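Local coordinates for protein CalG4 (Micromonospora echinospora, PDB 3IA7) that adopts the two-domain GT-B fold, with a C-terminal region related to erythromycin biosynthesis protein CIII, at residues Arg129-Tyr140 / Thr189-Phe200; Phe208-Thr216 / Ile380-Ala389. All coordinates share one frame; numbering follows the deposited sequence.

Contact 1: Arg129-Tyr140 / Thr189-Phe200; sequences RLTGGFAANEHY and TIVFLPKSFQPF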
loop_
_atom_site.group_PDB
_atom_site.type_symbol
_atom_site.label_atom_id
_atom_site.label_comp_id
_atom_site.label_asym_id
_atom_site.label_seq_id
_atom_site.Cartn_x
_atom_site.Cartn_y
_atom_site.Cartn_z
ATOM N N ARG A 129 -5.438 11.960 19.255
ATOM C CA ARG A 129 -4.106 11.429 19.345
ATOM C C ARG A 129 -3.932 10.216 18.378
ATOM O O ARG A 129 -4.812 9.330 18.292
ATOM C CB ARG A 129 -3.811 10.976 20.783
ATOM C CG ARG A 129 -2.400 10.337 20.911
ATOM C CD ARG A 129 -2.060 10.026 22.414
ATOM N NE ARG A 129 -2.109 11.276 23.221
ATOM C CZ ARG A 129 -1.478 11.463 24.373
ATOM N NH1 ARG A 129 -0.745 10.480 24.896
ATOM N NH2 ARG A 129 -1.547 12.650 24.983
ATOM N N LEU A 130 -2.766 10.134 17.769
ATOM C CA LEU A 130 -2.382 8.942 17.003
ATOM C C LEU A 130 -1.195 8.246 17.597
ATOM O O LEU A 130 -0.236 8.890 18.052
ATOM C CB LEU A 130 -1.967 9.338 15.574
ATOM C CG LEU A 130 -2.888 10.157 14.677
ATOM C CD1 LEU A 130 -2.166 10.384 13.229
ATOM C CD2 LEU A 130 -4.360 9.570 14.518
ATOM N N THR A 131 -1.193 6.917 17.516
ATOM C CA THR A 131 0.054 6.201 17.844
ATOM C C THR A 131 0.225 4.938 17.025
ATOM O O THR A 131 -0.722 4.180 16.842
ATOM C CB THR A 131 0.234 5.907 19.402
ATOM O OG1 THR A 131 1.469 5.214 19.613
ATOM C CG2 THR A 131 -0.942 5.101 19.989
ATOM N N GLY A 132 1.461 4.726 16.571
ATOM C CA GLY A 132 1.906 3.497 15.925
ATOM C C GLY A 132 2.450 2.515 16.959
ATOM O O GLY A 132 2.895 1.459 16.571
ATOM N N GLY A 133 2.467 2.879 18.247
ATOM C CA GLY A 133 3.019 1.976 19.334
ATOM C C GLY A 133 1.899 1.691 20.330
ATOM O O GLY A 133 0.752 2.039 20.056
ATOM N N PHE A 134 2.214 1.086 21.479
ATOM C CA PHE A 134 1.203 0.743 22.465
ATOM C C PHE A 134 0.566 2.000 23.019
ATOM O O PHE A 134 1.246 3.010 23.283
ATOM C CB PHE A 134 1.826 -0.078 23.613
ATOM C CG PHE A 134 2.457 -1.360 23.154
ATOM C CD1 PHE A 134 1.809 -2.150 22.192
ATOM C CD2 PHE A 134 3.676 -1.781 23.653
ATOM C CE1 PHE A 134 2.365 -3.354 21.733
ATOM C CE2 PHE A 134 4.245 -3.019 23.209
ATOM C CZ PHE A 134 3.577 -3.791 22.238
ATOM N N ALA A 135 -0.753 1.932 23.154
ATOM C CA ALA A 135 -1.498 2.906 23.941
ATOM C C ALA A 135 -1.148 2.911 25.464
ATOM O O ALA A 135 -0.688 1.890 26.004
ATOM C CB ALA A 135 -2.984 2.661 23.725
ATOM N N ALA A 136 -1.389 4.041 26.119
ATOM C CA ALA A 136 -1.095 4.203 27.541
ATOM C C ALA A 136 -2.361 4.619 28.237
ATOM O O ALA A 136 -3.180 5.395 27.714
ATOM C CB ALA A 136 0.030 5.237 27.787
ATOM N N ASN A 137 -2.540 4.062 29.421
ATOM C CA ASN A 137 -3.580 4.539 30.330
ATOM C C ASN A 137 -3.104 4.300 31.758
ATOM O O ASN A 137 -1.935 3.971 31.996
ATOM C CB ASN A 137 -4.942 3.861 30.026
ATOM C CG ASN A 137 -4.949 2.338 30.319
ATOM O OD1 ASN A 137 -3.987 1.796 30.856
ATOM N ND2 ASN A 137 -6.059 1.658 29.959
ATOM N N GLU A 138 -4.010 4.359 32.724
ATOM C CA GLU A 138 -3.567 4.194 34.124
ATOM C C GLU A 138 -3.025 2.794 34.443
ATOM O O GLU A 138 -2.366 2.598 35.470
ATOM C CB GLU A 138 -4.676 4.607 35.086
ATOM C CG GLU A 138 -5.815 3.609 35.146
ATOM C CD GLU A 138 -6.929 3.846 34.105
ATOM O OE1 GLU A 138 -6.697 4.479 33.024
ATOM O OE2 GLU A 138 -8.066 3.361 34.404
ATOM N N HIS A 139 -3.303 1.820 33.577
ATOM C CA HIS A 139 -2.881 0.441 33.779
ATOM C C HIS A 139 -1.548 0.101 33.175
ATOM O O HIS A 139 -0.861 -0.834 33.639
ATOM C CB HIS A 139 -3.961 -0.520 33.249
ATOM C CG HIS A 139 -5.223 -0.430 34.025
ATOM N ND1 HIS A 139 -6.220 0.464 33.708
ATOM C CD2 HIS A 139 -5.592 -1.014 35.188
ATOM C CE1 HIS A 139 -7.191 0.366 34.598
ATOM N NE2 HIS A 139 -6.822 -0.501 35.520
ATOM N N TYR A 140 -1.193 0.829 32.123
ATOM C CA TYR A 140 -0.050 0.471 31.284
ATOM C C TYR A 140 0.500 1.651 30.534
ATOM O O TYR A 140 -0.236 2.449 29.948
ATOM C CB TYR A 140 -0.392 -0.634 30.263
ATOM C CG TYR A 140 0.786 -0.962 29.366
ATOM C CD1 TYR A 140 1.836 -1.774 29.820
ATOM C CD2 TYR A 140 0.863 -0.448 28.073
ATOM C CE1 TYR A 140 2.921 -2.046 29.028
ATOM C CE2 TYR A 140 1.949 -0.731 27.264
ATOM C CZ TYR A 140 2.978 -1.530 27.770
ATOM O OH TYR A 140 4.049 -1.823 26.977
ATOM N N THR A 189 -8.143 8.416 20.712
ATOM C CA THR A 189 -6.819 7.944 20.372
ATOM C C THR A 189 -6.974 6.824 19.341
ATOM O O THR A 189 -7.685 5.839 19.607
ATOM C CB THR A 189 -6.063 7.410 21.629
ATOM O OG1 THR A 189 -5.937 8.481 22.619
ATOM C CG2 THR A 189 -4.624 6.974 21.215
ATOM N N ILE A 190 -6.326 6.999 18.187
ATOM C CA ILE A 190 -6.304 6.041 17.122
ATOM C C ILE A 190 -4.969 5.312 17.241
ATOM O O ILE A 190 -3.874 5.908 17.142
ATOM C CB ILE A 190 -6.441 6.695 15.690
ATOM C CG1 ILE A 190 -7.626 7.702 15.620
ATOM C CG2 ILE A 190 -6.446 5.574 14.546
ATOM C CD1 ILE A 190 -8.975 7.110 15.655
ATOM N N VAL A 191 -5.064 4.012 17.485
ATOM C CA VAL A 191 -3.896 3.198 17.702
ATOM C C VAL A 191 -3.747 2.272 16.506
ATOM O O VAL A 191 -4.686 1.488 16.204
ATOM C CB VAL A 191 -4.091 2.338 18.991
ATOM C CG1 VAL A 191 -2.875 1.471 19.200
ATOM C CG2 VAL A 191 -4.323 3.226 20.220
ATOM N N PHE A 192 -2.601 2.308 15.827
ATOM C CA PHE A 192 -2.436 1.552 14.560
ATOM C C PHE A 192 -1.980 0.121 14.796
ATOM O O PHE A 192 -1.004 -0.376 14.178
ATOM C CB PHE A 192 -1.481 2.332 13.636
ATOM C CG PHE A 192 -2.054 3.681 13.220
ATOM C CD1 PHE A 192 -3.242 3.754 12.488
ATOM C CD2 PHE A 192 -1.380 4.857 13.550
ATOM C CE1 PHE A 192 -3.792 4.999 12.108
ATOM C CE2 PHE A 192 -1.917 6.118 13.152
ATOM C CZ PHE A 192 -3.132 6.179 12.467
ATOM N N LEU A 193 -2.637 -0.532 15.760
ATOM C CA LEU A 193 -2.314 -1.907 16.163
ATOM C C LEU A 193 -3.621 -2.658 16.285
ATOM O O LEU A 193 -4.651 -2.031 16.525
ATOM C CB LEU A 193 -1.685 -1.991 17.568
ATOM C CG LEU A 193 -0.458 -1.096 17.859
ATOM C CD1 LEU A 193 -0.029 -1.349 19.267
ATOM C CD2 LEU A 193 0.704 -1.374 17.005
ATOM N N PRO A 194 -3.573 -3.973 16.111
ATOM C CA PRO A 194 -4.770 -4.742 16.465
ATOM C C PRO A 194 -4.881 -4.798 17.971
ATOM O O PRO A 194 -3.868 -4.852 18.690
ATOM C CB PRO A 194 -4.520 -6.113 15.827
ATOM C CG PRO A 194 -3.026 -6.294 15.852
ATOM C CD PRO A 194 -2.493 -4.827 15.576
ATOM N N LYS A 195 -6.115 -4.782 18.465
ATOM C CA LYS A 195 -6.315 -4.721 19.892
ATOM C C LYS A 195 -5.603 -5.857 20.656
ATOM O O LYS A 195 -5.103 -5.673 21.796
ATOM C CB LYS A 195 -7.821 -4.727 20.202
ATOM C CG LYS A 195 -8.106 -4.368 21.652
ATOM C CD LYS A 195 -9.639 -4.191 21.857
ATOM C CE LYS A 195 -9.927 -3.576 23.221
ATOM N NZ LYS A 195 -11.386 -3.486 23.388
ATOM N N SER A 196 -5.553 -7.049 20.058
ATOM C CA SER A 196 -4.991 -8.157 20.802
ATOM C C SER A 196 -3.490 -7.977 21.051
ATOM O O SER A 196 -2.903 -8.737 21.838
ATOM C CB SER A 196 -5.231 -9.500 20.092
ATOM O OG SER A 196 -4.695 -9.456 18.789
ATOM N N PHE A 197 -2.848 -7.125 20.253
ATOM C CA PHE A 197 -1.400 -6.933 20.379
ATOM C C PHE A 197 -1.132 -5.932 21.527
ATOM O O PHE A 197 -0.011 -5.854 22.047
ATOM C CB PHE A 197 -0.804 -6.378 19.073
ATOM C CG PHE A 197 0.707 -6.483 18.995
ATOM C CD1 PHE A 197 1.325 -7.733 19.078
ATOM C CD2 PHE A 197 1.487 -5.353 18.798
ATOM C CE1 PHE A 197 2.754 -7.868 18.997
ATOM C CE2 PHE A 197 2.927 -5.471 18.682
ATOM C CZ PHE A 197 3.531 -6.757 18.783
ATOM N N GLN A 198 -2.161 -5.192 21.947
ATOM C CA GLN A 198 -2.018 -4.222 23.034
ATOM C C GLN A 198 -1.942 -4.851 24.465
ATOM O O GLN A 198 -2.906 -5.536 24.929
ATOM C CB GLN A 198 -3.208 -3.242 22.986
ATOM C CG GLN A 198 -3.307 -2.325 24.188
ATOM C CD GLN A 198 -2.244 -1.211 24.169
ATOM O OE1 GLN A 198 -1.956 -0.641 23.109
ATOM N NE2 GLN A 198 -1.701 -0.850 25.357
ATOM N N PRO A 199 -0.855 -4.552 25.221
ATOM C CA PRO A 199 -0.820 -4.976 26.656
ATOM C C PRO A 199 -2.002 -4.376 27.445
ATOM O O PRO A 199 -2.328 -3.195 27.215
ATOM C CB PRO A 199 0.528 -4.396 27.177
ATOM C CG PRO A 199 1.387 -4.177 25.930
ATOM C CD PRO A 199 0.370 -3.822 24.814
ATOM N N PHE A 200 -2.649 -5.159 28.329
ATOM C CA PHE A 200 -3.830 -4.677 29.119
ATOM C C PHE A 200 -4.992 -4.114 28.253
ATOM O O PHE A 200 -5.704 -3.201 28.699
ATOM C CB PHE A 200 -3.399 -3.597 30.150
ATOM C CG PHE A 200 -2.385 -4.089 31.143
ATOM C CD1 PHE A 200 -2.787 -4.622 32.376
ATOM C CD2 PHE A 200 -1.027 -4.055 30.843
ATOM C CE1 PHE A 200 -1.837 -5.103 33.298
ATOM C CE2 PHE A 200 -0.070 -4.544 31.763
ATOM C CZ PHE A 200 -0.469 -5.061 32.980
#
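R129-T131 and T189-V191 pair as neighbouring parallel strands, their short axes 4.6 Å apart. The N-H of I190, T131 and F192 engage the carbonyls of R129, I190 and T131 in turn, and T131 O receives F192 N at 2.8 Å. On one face L130 CD2 lies beside I190 CB (3.7 Å); on the other, T131 CG2 and V191 CG2 lie side by side.

Beyond the strands both chains leave the sheet, and a single buried amide takes over from the ladder. Q198 accepts from A135 N through OE1 (2.8 Å) and returns NE2 to A135 O (3.0 Å). The bend at its chi2 (74°) turns the amide back toward A135. NE2 also donates to P199 O, so three bonds fix the amide's rotation. P199 then serves two aromatic rings: CD sits over a face of F134, 3.6 Å from the ring centroid, while CB stands almost above the centre of the Y140 ring (3.7 Å). F134 also reaches L193 and F197, its CD1 meeting L193 CD1 at 3.5 Å.

The outer end is looser. The Y140 and F200 rings are nearly parallel but slid apart, with little overlap, and H139 and F200 face solvent. There N137 OD1 holds the H139 N-H in an Asx turn.

In this Rossmann-like parallel sheet, the loops that follow strands 127-131 and 189-191 pack on each other beyond the strand ends. Strand 208-210 flanks T189-V191, F197 packs on helix 367-381, and helix 331-339 approaches F134 and P199 through R336.

Contact 2: Phe208-Thr216 / Ile380-Ala389; sequences FAFVGPTLT and ILSSGGPARA
V211 O accepts the N-H of G385 at 2.9 Å, in the carbonyl plane and on a lone pair. The bond joins two crossings typical of the GT-B fold: the chain leaving the N-terminal sheet after strand 208-210, and the C-terminal chain coming back at the break between helices 367-381 and 385-400. S383 CB crowds the same carbonyl oxygen (3.2 Å), and where the backbones run so close G212 offers no side chain. G384 and G385, both with positive phi, carry the chain from one helix to the next.

R388 organises the next layer. With CG anti to the backbone N (chi1 -179°) and the chain extended as far as NE, its guanidinium arrives alongside strand 208-210. NH1 donates to S383 O at 2.9 Å, a nearly straight bond (162°) with the acceptor in the guanidinium plane. NH2 donates to a water that also accepts from F210 N, so the arginine reaches this edge-strand amide through solvent. V211 CG1 and A209 CB lie over one face of the group, while NE forms a salt bridge with E392; such ties would be expected to hold the plane in place.

A second water donates to F210 O and to S383 OG, whose strongest partner is D379 O. Farther along, the contact turns apolar: I380 CG2 meets P213 CG at 3.8 Å, the two side chains crossing at about a right angle, and it also touches L215 CD1. L215 packs on R30 of the second subunit, and P213 on L311 of helix 307-315. Near the head of helix 385-400, T214 OG1 stands 3.4 Å from P386 CG.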
loop_
_atom_site.group_PDB
_atom_site.type_symbol
_atom_site.label_atom_id
_atom_site.label_comp_id
_atom_site.label_asym_id
_atom_site.label_seq_id
_atom_site.Cartn_x
_atom_site.Cartn_y
_atom_site.Cartn_z
ATOM N N PHE A 208 -10.326 4.755 22.924
ATOM C CA PHE A 208 -9.197 4.169 22.173
ATOM C C PHE A 208 -9.759 3.325 21.028
ATOM O O PHE A 208 -10.522 2.384 21.279
ATOM C CB PHE A 208 -8.310 3.315 23.081
ATOM C CG PHE A 208 -7.628 4.110 24.175
ATOM C CD1 PHE A 208 -6.325 4.581 23.991
ATOM C CD2 PHE A 208 -8.314 4.451 25.336
ATOM C CE1 PHE A 208 -5.673 5.330 24.996
ATOM C CE2 PHE A 208 -7.708 5.244 26.335
ATOM C CZ PHE A 208 -6.363 5.663 26.171
ATOM N N ALA A 209 -9.426 3.677 19.793
ATOM C CA ALA A 209 -9.785 2.818 18.656
ATOM C C ALA A 209 -8.550 2.029 18.127
ATOM O O ALA A 209 -7.568 2.615 17.636
ATOM C CB ALA A 209 -10.430 3.643 17.533
ATOM N N PHE A 210 -8.603 0.709 18.234
ATOM C CA PHE A 210 -7.444 -0.143 17.743
ATOM C C PHE A 210 -7.702 -0.510 16.273
ATOM O O PHE A 210 -8.411 -1.495 15.961
ATOM C CB PHE A 210 -7.236 -1.374 18.651
ATOM C CG PHE A 210 -6.859 -0.990 20.070
ATOM C CD1 PHE A 210 -5.500 -0.827 20.412
ATOM C CD2 PHE A 210 -7.849 -0.686 21.004
ATOM C CE1 PHE A 210 -5.131 -0.417 21.729
ATOM C CE2 PHE A 210 -7.520 -0.263 22.344
ATOM C CZ PHE A 210 -6.143 -0.112 22.684
ATOM N N VAL A 211 -7.209 0.329 15.368
ATOM C CA VAL A 211 -7.557 0.204 13.935
ATOM C C VAL A 211 -6.615 -0.691 13.128
ATOM O O VAL A 211 -6.855 -1.004 11.954
ATOM C CB VAL A 211 -7.787 1.604 13.241
ATOM C CG1 VAL A 211 -8.908 2.420 13.994
ATOM C CG2 VAL A 211 -6.419 2.349 13.118
ATOM N N GLY A 212 -5.538 -1.118 13.748
ATOM C CA GLY A 212 -4.546 -1.947 13.066
ATOM C C GLY A 212 -3.583 -1.196 12.104
ATOM O O GLY A 212 -3.733 0.052 11.923
ATOM N N PRO A 213 -2.636 -1.924 11.467
ATOM C CA PRO A 213 -1.656 -1.336 10.520
ATOM C C PRO A 213 -2.359 -0.921 9.231
ATOM O O PRO A 213 -3.478 -1.385 8.965
ATOM C CB PRO A 213 -0.645 -2.479 10.286
ATOM C CG PRO A 213 -1.386 -3.735 10.584
ATOM C CD PRO A 213 -2.464 -3.386 11.600
ATOM N N THR A 214 -1.801 0.023 8.472
ATOM C CA THR A 214 -2.442 0.341 7.193
ATOM C C THR A 214 -1.929 -0.831 6.365
ATOM O O THR A 214 -0.766 -1.205 6.487
ATOM C CB THR A 214 -2.091 1.762 6.604
ATOM O OG1 THR A 214 -2.873 2.788 7.252
ATOM C CG2 THR A 214 -2.406 1.822 5.118
ATOM N N LEU A 215 -2.811 -1.488 5.624
ATOM C CA LEU A 215 -2.410 -2.767 5.078
ATOM C C LEU A 215 -1.546 -2.607 3.832
ATOM O O LEU A 215 -1.259 -1.493 3.393
ATOM C CB LEU A 215 -3.584 -3.766 4.940
ATOM C CG LEU A 215 -3.858 -4.711 6.140
ATOM C CD1 LEU A 215 -2.617 -5.096 6.913
ATOM C CD2 LEU A 215 -4.933 -4.218 7.107
ATOM N N THR A 216 -1.108 -3.737 3.305
ATOM C CA THR A 216 -0.004 -3.799 2.363
ATOM C C THR A 216 -0.524 -4.324 1.006
ATOM O O THR A 216 -1.653 -4.810 0.929
ATOM C CB THR A 216 1.045 -4.695 3.000
ATOM O OG1 THR A 216 2.121 -4.974 2.091
ATOM C CG2 THR A 216 0.382 -5.993 3.530
ATOM N N ILE A 380 -5.847 -8.616 12.892
ATOM C CA ILE A 380 -5.385 -7.517 12.049
ATOM C C ILE A 380 -6.354 -7.257 10.904
ATOM O O ILE A 380 -6.694 -6.090 10.617
ATOM C CB ILE A 380 -3.963 -7.791 11.492
ATOM C CG1 ILE A 380 -2.938 -7.748 12.663
ATOM C CG2 ILE A 380 -3.582 -6.769 10.313
ATOM C CD1 ILE A 380 -1.568 -8.381 12.285
ATOM N N LEU A 381 -6.776 -8.328 10.238
ATOM C CA LEU A 381 -7.690 -8.181 9.118
ATOM C C LEU A 381 -9.007 -7.552 9.569
ATOM O O LEU A 381 -9.580 -6.727 8.856
ATOM C CB LEU A 381 -7.903 -9.491 8.361
ATOM C CG LEU A 381 -9.136 -9.478 7.415
ATOM C CD1 LEU A 381 -8.829 -8.692 6.120
ATOM C CD2 LEU A 381 -9.733 -10.881 7.140
ATOM N N SER A 382 -9.452 -7.867 10.768
ATOM C CA SER A 382 -10.712 -7.324 11.261
ATOM C C SER A 382 -10.580 -5.959 11.974
ATOM O O SER A 382 -11.563 -5.440 12.468
ATOM C CB SER A 382 -11.409 -8.380 12.142
ATOM O OG SER A 382 -10.775 -8.389 13.387
ATOM N N SER A 383 -9.384 -5.357 12.013
ATOM C CA SER A 383 -9.150 -4.174 12.858
ATOM C C SER A 383 -9.792 -2.882 12.294
ATOM O O SER A 383 -10.127 -1.988 13.076
ATOM C CB SER A 383 -7.628 -3.941 13.081
ATOM O OG SER A 383 -7.163 -4.995 13.907
ATOM N N GLY A 384 -9.956 -2.818 10.979
ATOM C CA GLY A 384 -10.764 -1.747 10.324
ATOM C C GLY A 384 -9.958 -0.790 9.443
ATOM O O GLY A 384 -10.462 -0.245 8.451
ATOM N N GLY A 385 -8.733 -0.491 9.856
ATOM C CA GLY A 385 -7.824 0.212 8.952
ATOM C C GLY A 385 -8.204 1.656 8.801
ATOM O O GLY A 385 -8.951 2.207 9.640
ATOM N N PRO A 386 -7.649 2.317 7.761
ATOM C CA PRO A 386 -7.905 3.746 7.594
ATOM C C PRO A 386 -9.376 4.115 7.434
ATOM O O PRO A 386 -9.754 5.208 7.838
ATOM C CB PRO A 386 -7.197 4.080 6.279
ATOM C CG PRO A 386 -6.139 3.060 6.181
ATOM C CD PRO A 386 -6.691 1.798 6.764
ATOM N N ALA A 387 -10.202 3.244 6.830
ATOM C CA ALA A 387 -11.622 3.608 6.682
ATOM C C ALA A 387 -12.308 3.754 8.045
ATOM O O ALA A 387 -13.126 4.649 8.252
ATOM C CB ALA A 387 -12.371 2.648 5.747
ATOM N N ARG A 388 -11.960 2.848 8.947
ATOM C CA ARG A 388 -12.472 2.890 10.287
ATOM C C ARG A 388 -11.897 4.065 11.036
ATOM O O ARG A 388 -12.607 4.730 11.800
ATOM C CB ARG A 388 -12.052 1.650 11.071
ATOM C CG ARG A 388 -12.628 1.710 12.502
ATOM C CD ARG A 388 -12.126 0.546 13.344
ATOM N NE ARG A 388 -12.539 0.717 14.747
ATOM C CZ ARG A 388 -12.066 0.012 15.764
ATOM N NH1 ARG A 388 -11.153 -0.938 15.549
ATOM N NH2 ARG A 388 -12.493 0.292 16.984
ATOM N N ALA A 389 -10.614 4.301 10.853
ATOM C CA ALA A 389 -9.958 5.432 11.522
ATOM C C ALA A 389 -10.627 6.778 11.136
ATOM O O ALA A 389 -10.915 7.616 12.021
ATOM C CB ALA A 389 -8.482 5.423 11.196
HETATM O O HOH W 1 -10.898 -1.101 19.029
HETATM O O HOH W 2 -8.278 -4.389 16.771
#

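How the contacts relate
Contacts 1 and 2 come in series along the chain, the first closing at F200 before the second opens at F208, and their centres lie about 12 Å apart. They share the seven-stranded parallel sheet, in which strand 189-191 is paired with 127-131 in contact 1 and has 208-210, the outermost strand of this sheet within the chain, as its other neighbour. Probable hydrogen bonds join T189 O to A209 N and V191 N to A209 O. P194 CB also packs against S383 OG. Contact 1 joins two strands of the sheet and the loops that follow them, while contact 2 ties the sheet's final strand to the returning C-terminal helices, as expected where the chain crosses between the two domains of a GT-B fold.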